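PDB 3B79: toxin secretion ATP-binding protein from Vibrio parahaemolyticus RIMD 2210633, which is probably an ABC transporter that uses ATP hydrolysis to move substrates across the membrane, represented here by its N-terminal peptidase C39-like domain. Local coordinates for residues A[10-15]-A[26-31]; A[60-65]-A[85-90]. All coordinates share one frame; numbering follows the deposited sequence.

Contact 1 of 2, residues A[10-15]-A[26-31]; sequences NSLIYV and EALVNG
L28 carries its half of this contact with one methyl, CD1, which meets both L12 and I13 on the longer helix. With L12 the two side chains run toward each other tip to tip, and L12 CD2 lies 3.8 Å from L28 CD1. I13 comes across the same methyl at a slant through the end of its longer branch; the modelled separation of I13 CD1 and L28 CD1, 3.3 Å, is shorter than normal carbon packing, but I13 has a second conformer, so the tightness is doubtful. L12 points its CG away from the backbone N (chi1 178°), which directs the isobutyl end at L28. No hydrogen bond crosses between 10-15 and 26-31, and all three touching residues are buried. At the start of the short helix 25-29, S24 OG bonds to the backbone N of A27. In active C39 peptidases the first helix bears the catalytic cysteine; helix 7-18 contains no cysteine, consistent with a C39-like domain that has probably lost peptidase activity. Helix 44-51 flanks the pair, touching L12 through L44, A47 and A48 and L28 through A51, while S11 and Y14 join helix 7-18 to V83 of strand 80-88.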
loop_
_atom_site.group_PDB
_atom_site.type_symbol
_atom_site.label_atom_id
_atom_site.label_comp_id
_atom_site.label_asym_id
_atom_site.label_seq_id
_atom_site.Cartn_x
_atom_site.Cartn_y
_atom_site.Cartn_z
ATOM N N ASN A 10 -1.660 3.502 6.537
ATOM C CA ASN A 10 -2.669 2.449 6.595
ATOM C C ASN A 10 -2.244 1.262 5.725
ATOM O O ASN A 10 -2.359 0.086 6.121
ATOM C CB ASN A 10 -4.032 2.996 6.123
ATOM C CG ASN A 10 -5.172 2.019 6.377
ATOM O OD1 ASN A 10 -5.623 1.254 5.459
ATOM N ND2 ASN A 10 -5.591 1.960 7.610
ATOM N N SER A 11 -1.778 1.567 4.514
ATOM C CA SER A 11 -1.385 0.492 3.600
ATOM C C SER A 11 -0.202 -0.311 4.175
ATOM O O SER A 11 -0.171 -1.541 4.102
ATOM C CB SER A 11 -1.001 1.080 2.227
ATOM O OG SER A 11 -2.109 1.751 1.649
ATOM N N LEU A 12 0.781 0.393 4.760
ATOM C CA LEU A 12 1.949 -0.293 5.309
ATOM C C LEU A 12 1.570 -1.151 6.513
ATOM O O LEU A 12 2.091 -2.261 6.666
ATOM C CB LEU A 12 2.983 0.761 5.739
ATOM C CG LEU A 12 4.247 0.193 6.368
ATOM C CD1 LEU A 12 5.005 -0.725 5.400
ATOM C CD2 LEU A 12 5.153 1.342 6.878
ATOM N N ILE A 13 0.677 -0.648 7.359
ATOM C CA ILE A 13 0.228 -1.422 8.536
ATOM C C ILE A 13 -0.459 -2.670 8.069
ATOM O O ILE A 13 -0.206 -3.757 8.632
ATOM C CB ILE A 13 -0.695 -0.569 9.416
ATOM C CG1 ILE A 13 0.164 0.435 10.214
ATOM C CG2 ILE A 13 -1.570 -1.456 10.380
ATOM C CD1 ILE A 13 0.953 -0.123 11.334
ATOM N N TYR A 14 -1.307 -2.566 7.051
ATOM C CA TYR A 14 -1.981 -3.771 6.529
ATOM C C TYR A 14 -0.920 -4.790 6.091
ATOM O O TYR A 14 -0.997 -5.973 6.465
ATOM C CB TYR A 14 -2.925 -3.453 5.342
ATOM C CG TYR A 14 -3.500 -4.729 4.790
ATOM C CD1 TYR A 14 -4.674 -5.257 5.313
ATOM C CD2 TYR A 14 -2.808 -5.457 3.822
ATOM C CE1 TYR A 14 -5.148 -6.471 4.844
ATOM C CE2 TYR A 14 -3.272 -6.686 3.380
ATOM C CZ TYR A 14 -4.452 -7.201 3.907
ATOM O OH TYR A 14 -4.887 -8.452 3.423
ATOM N N VAL A 15 0.090 -4.367 5.315
ATOM C CA VAL A 15 1.054 -5.332 4.862
ATOM C C VAL A 15 1.859 -5.921 6.014
ATOM O O VAL A 15 2.167 -7.125 6.026
ATOM C CB VAL A 15 1.963 -4.737 3.743
ATOM C CG1 VAL A 15 3.020 -5.773 3.345
ATOM C CG2 VAL A 15 1.090 -4.318 2.560
ATOM N N GLU A 26 2.952 3.919 15.627
ATOM C CA GLU A 26 3.992 4.741 16.291
ATOM C C GLU A 26 5.422 4.321 15.953
ATOM O O GLU A 26 6.232 5.148 15.505
ATOM C CB GLU A 26 3.819 4.783 17.835
ATOM C CG GLU A 26 3.282 6.113 18.420
ATOM C CD GLU A 26 3.153 6.099 19.957
ATOM O OE1 GLU A 26 4.062 5.562 20.640
ATOM O OE2 GLU A 26 2.141 6.636 20.487
ATOM N N ALA A 27 5.730 3.041 16.155
ATOM C CA ALA A 27 7.040 2.494 15.811
ATOM C C ALA A 27 7.372 2.770 14.350
ATOM O O ALA A 27 8.535 3.068 14.008
ATOM C CB ALA A 27 7.096 0.982 16.094
ATOM N N LEU A 28 6.364 2.691 13.488
ATOM C CA LEU A 28 6.659 2.783 12.052
ATOM C C LEU A 28 7.050 4.172 11.605
ATOM O O LEU A 28 7.741 4.342 10.592
ATOM C CB LEU A 28 5.481 2.349 11.198
ATOM C CG LEU A 28 5.034 0.932 11.509
ATOM C CD1 LEU A 28 4.106 0.448 10.407
ATOM C CD2 LEU A 28 6.186 -0.010 11.721
ATOM N N VAL A 29 6.586 5.186 12.324
ATOM C CA VAL A 29 6.959 6.561 11.941
ATOM C C VAL A 29 8.027 7.165 12.855
ATOM O O VAL A 29 8.416 8.317 12.660
ATOM C CB VAL A 29 5.729 7.483 11.831
ATOM C CG1 VAL A 29 4.745 6.976 10.764
ATOM C CG2 VAL A 29 5.054 7.621 13.204
ATOM N N ASN A 30 8.508 6.401 13.841
ATOM C CA ASN A 30 9.442 6.951 14.848
ATOM C C ASN A 30 10.717 7.498 14.245
ATOM O O ASN A 30 11.444 6.778 13.571
ATOM C CB ASN A 30 9.806 5.878 15.895
ATOM C CG ASN A 30 10.543 6.471 17.117
ATOM O OD1 ASN A 30 11.445 5.857 17.671
ATOM N ND2 ASN A 30 10.139 7.652 17.520
ATOM N N GLY A 31 11.009 8.762 14.539
ATOM C CA GLY A 31 12.219 9.401 14.029
ATOM C C GLY A 31 12.176 9.836 12.564
ATOM O O GLY A 31 13.215 10.229 12.005
#

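Contact 2 of 2, residues A[60-65]-A[85-90]; sequences AELEKI and NSINME
I87, E63 and M89 bury most of the surface here, in two neighbouring patches. In the inner one, I87 points from the strand at the 3-10 turn of 62-64, and its end methyl does the touching: I87 CD1 lies 3.9 Å from L62 CG, the two side chains meeting at a slant. Past CB the I87 chain is extended (chi2 176°), carrying CD1 to the leucine; L62 CD1 is the next atom along, 4.2 Å from I87 CD1. The outer patch is more exposed. M89, a selenomethionine, is bent at its second and third torsions, while the E63 chain runs straight beyond CG, and the two cross at about a right angle. M89 CE sits over the face of the carboxylate, 3.8 Å from E63 OE1, and M89 SE is 4.0 Å from E63 CD. No hydrogen bond spans the two segments; their meeting is by van der Waals contact alone. The turn lies in the loop between strands 53-59 and 72-76, and I87 is near the end of strand 80-88 of the antiparallel sheet, which has a classic beta bulge at N85 and S86 opposite E95. An Asx turn begins at N88, the last residue of the strand: N88 OD1 accepts from E90 N at 2.9 Å, in the carbonyl plane, though the bond is bent, with an N-H...O angle of 131°. The same oxygen also accepts from T91 N. Helix 110-116 lies against both patches, L114 touching L62 and E63, and L110 touching E63 and M89.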
loop_
_atom_site.group_PDB
_atom_site.type_symbol
_atom_site.label_atom_id
_atom_site.label_comp_id
_atom_site.label_asym_id
_atom_site.label_seq_id
_atom_site.Cartn_x
_atom_site.Cartn_y
_atom_site.Cartn_z
ATOM N N ALA A 60 5.123 0.452 -13.004
ATOM C CA ALA A 60 4.545 -0.583 -13.891
ATOM C C ALA A 60 3.109 -0.216 -14.175
ATOM O O ALA A 60 2.415 0.347 -13.295
ATOM C CB ALA A 60 4.541 -1.965 -13.216
ATOM N N GLU A 61 2.621 -0.538 -15.367
ATOM C CA GLU A 61 1.184 -0.411 -15.610
ATOM C C GLU A 61 0.465 -1.442 -14.727
ATOM O O GLU A 61 0.981 -2.530 -14.490
ATOM C CB GLU A 61 0.842 -0.664 -17.090
ATOM C CG GLU A 61 1.497 0.284 -18.068
ATOM C CD GLU A 61 1.205 -0.011 -19.540
ATOM O OE1 GLU A 61 0.542 -1.008 -19.878
ATOM O OE2 GLU A 61 1.669 0.794 -20.380
ATOM N N LEU A 62 -0.753 -1.121 -14.293
ATOM C CA LEU A 62 -1.483 -1.922 -13.280
ATOM C C LEU A 62 -1.558 -3.399 -13.669
ATOM O O LEU A 62 -1.354 -4.285 -12.844
ATOM C CB LEU A 62 -2.896 -1.327 -13.094
ATOM C CG LEU A 62 -3.714 -2.023 -11.984
ATOM C CD1 LEU A 62 -3.109 -1.791 -10.619
ATOM C CD2 LEU A 62 -5.156 -1.459 -12.045
ATOM N N GLU A 63 -1.902 -3.635 -14.932
ATOM C CA GLU A 63 -2.139 -5.010 -15.403
ATOM C C GLU A 63 -0.835 -5.764 -15.677
ATOM O O GLU A 63 -0.882 -6.962 -16.021
ATOM C CB GLU A 63 -3.018 -4.985 -16.652
ATOM C CG GLU A 63 -4.452 -4.474 -16.252
ATOM C CD GLU A 63 -5.423 -4.381 -17.418
ATOM O OE1 GLU A 63 -5.154 -4.942 -18.500
ATOM O OE2 GLU A 63 -6.483 -3.745 -17.251
ATOM N N LYS A 64 0.316 -5.118 -15.456
ATOM C CA LYS A 64 1.610 -5.789 -15.558
ATOM C C LYS A 64 2.172 -6.206 -14.205
ATOM O O LYS A 64 3.195 -6.900 -14.147
ATOM C CB LYS A 64 2.615 -4.897 -16.304
ATOM C CG LYS A 64 2.149 -4.519 -17.734
ATOM C CD LYS A 64 2.016 -5.649 -18.650
ATOM C CE LYS A 64 1.891 -5.270 -20.103
ATOM N NZ LYS A 64 0.551 -5.555 -20.548
ATOM N N ILE A 65 1.514 -5.817 -13.123
ATOM C CA ILE A 65 1.976 -6.182 -11.771
ATOM C C ILE A 65 1.607 -7.675 -11.553
ATOM O O ILE A 65 0.439 -8.052 -11.719
ATOM C CB ILE A 65 1.340 -5.245 -10.680
ATOM C CG1 ILE A 65 1.772 -3.779 -10.914
ATOM C CG2 ILE A 65 1.741 -5.747 -9.284
ATOM C CD1 ILE A 65 1.083 -2.820 -9.995
ATOM N N ASN A 85 -4.532 -6.299 -3.266
ATOM C CA ASN A 85 -4.508 -7.670 -2.750
ATOM C C ASN A 85 -4.598 -8.708 -3.869
ATOM O O ASN A 85 -3.935 -9.752 -3.799
ATOM C CB ASN A 85 -5.697 -7.866 -1.797
ATOM C CG ASN A 85 -5.667 -6.883 -0.603
ATOM O OD1 ASN A 85 -5.086 -7.177 0.454
ATOM N ND2 ASN A 85 -6.309 -5.788 -0.734
ATOM N N SER A 86 -5.381 -8.426 -4.915
ATOM C CA SER A 86 -5.526 -9.328 -6.072
ATOM C C SER A 86 -6.241 -8.607 -7.200
ATOM O O SER A 86 -6.888 -7.592 -6.963
ATOM C CB SER A 86 -6.281 -10.616 -5.707
ATOM O OG SER A 86 -7.632 -10.365 -5.391
ATOM N N ILE A 87 -6.129 -9.140 -8.418
ATOM C CA ILE A 87 -6.914 -8.676 -9.575
ATOM C C ILE A 87 -7.484 -9.860 -10.308
ATOM O O ILE A 87 -6.760 -10.835 -10.551
ATOM C CB ILE A 87 -6.157 -7.771 -10.611
ATOM C CG1 ILE A 87 -5.733 -6.447 -9.992
ATOM C CG2 ILE A 87 -7.004 -7.529 -11.890
ATOM C CD1 ILE A 87 -4.886 -5.550 -10.929
ATOM N N ASN A 88 -8.771 -9.797 -10.616
ATOM C CA ASN A 88 -9.411 -10.800 -11.439
ATOM C C ASN A 88 -9.715 -10.202 -12.829
ATOM O O ASN A 88 -10.600 -9.366 -12.962
ATOM C CB ASN A 88 -10.670 -11.308 -10.713
ATOM C CG ASN A 88 -11.310 -12.501 -11.437
ATOM O OD1 ASN A 88 -11.263 -12.574 -12.666
ATOM N ND2 ASN A 88 -11.906 -13.418 -10.687
HETATM N N MSE A 89 -8.972 -10.624 -13.863
HETATM C CA MSE A 89 -9.147 -10.080 -15.208
HETATM C C MSE A 89 -10.375 -10.612 -15.924
HETATM O O MSE A 89 -10.792 -10.029 -16.922
HETATM C CB MSE A 89 -7.883 -10.291 -16.067
HETATM C CG MSE A 89 -6.671 -9.456 -15.599
HETATM SE SE MSE A 89 -7.015 -7.568 -15.651
HETATM C CE MSE A 89 -7.819 -7.425 -17.443
ATOM N N GLU A 90 -10.935 -11.716 -15.431
ATOM C CA GLU A 90 -12.157 -12.275 -16.020
ATOM C C GLU A 90 -13.326 -11.426 -15.586
ATOM O O GLU A 90 -14.106 -10.960 -16.434
ATOM C CB GLU A 90 -12.389 -13.730 -15.597
ATOM C CG GLU A 90 -13.642 -14.378 -16.231
ATOM C CD GLU A 90 -13.517 -14.676 -17.726
ATOM O OE1 GLU A 90 -12.392 -14.598 -18.278
ATOM O OE2 GLU A 90 -14.558 -15.013 -18.346
#

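Contact 1 closes before contact 2 opens along the chain, and their centres lie 25 Å apart on opposite sides of the domain centre. Strand 80-88 connects them: helix 7-18 of contact 1 packs on its middle, while its far end supplies the second half of contact 2. The two contacts touch directly where Y14 OH lies 3.2 Å from N85 OD1, in plain packing. Contact 1 thus joins two helices on the N-terminal, helical side, and contact 2 closes a loop against the antiparallel sheet, beside helix 110-116. Both belong to one C39-like domain, with strand 80-88 linking the two regions.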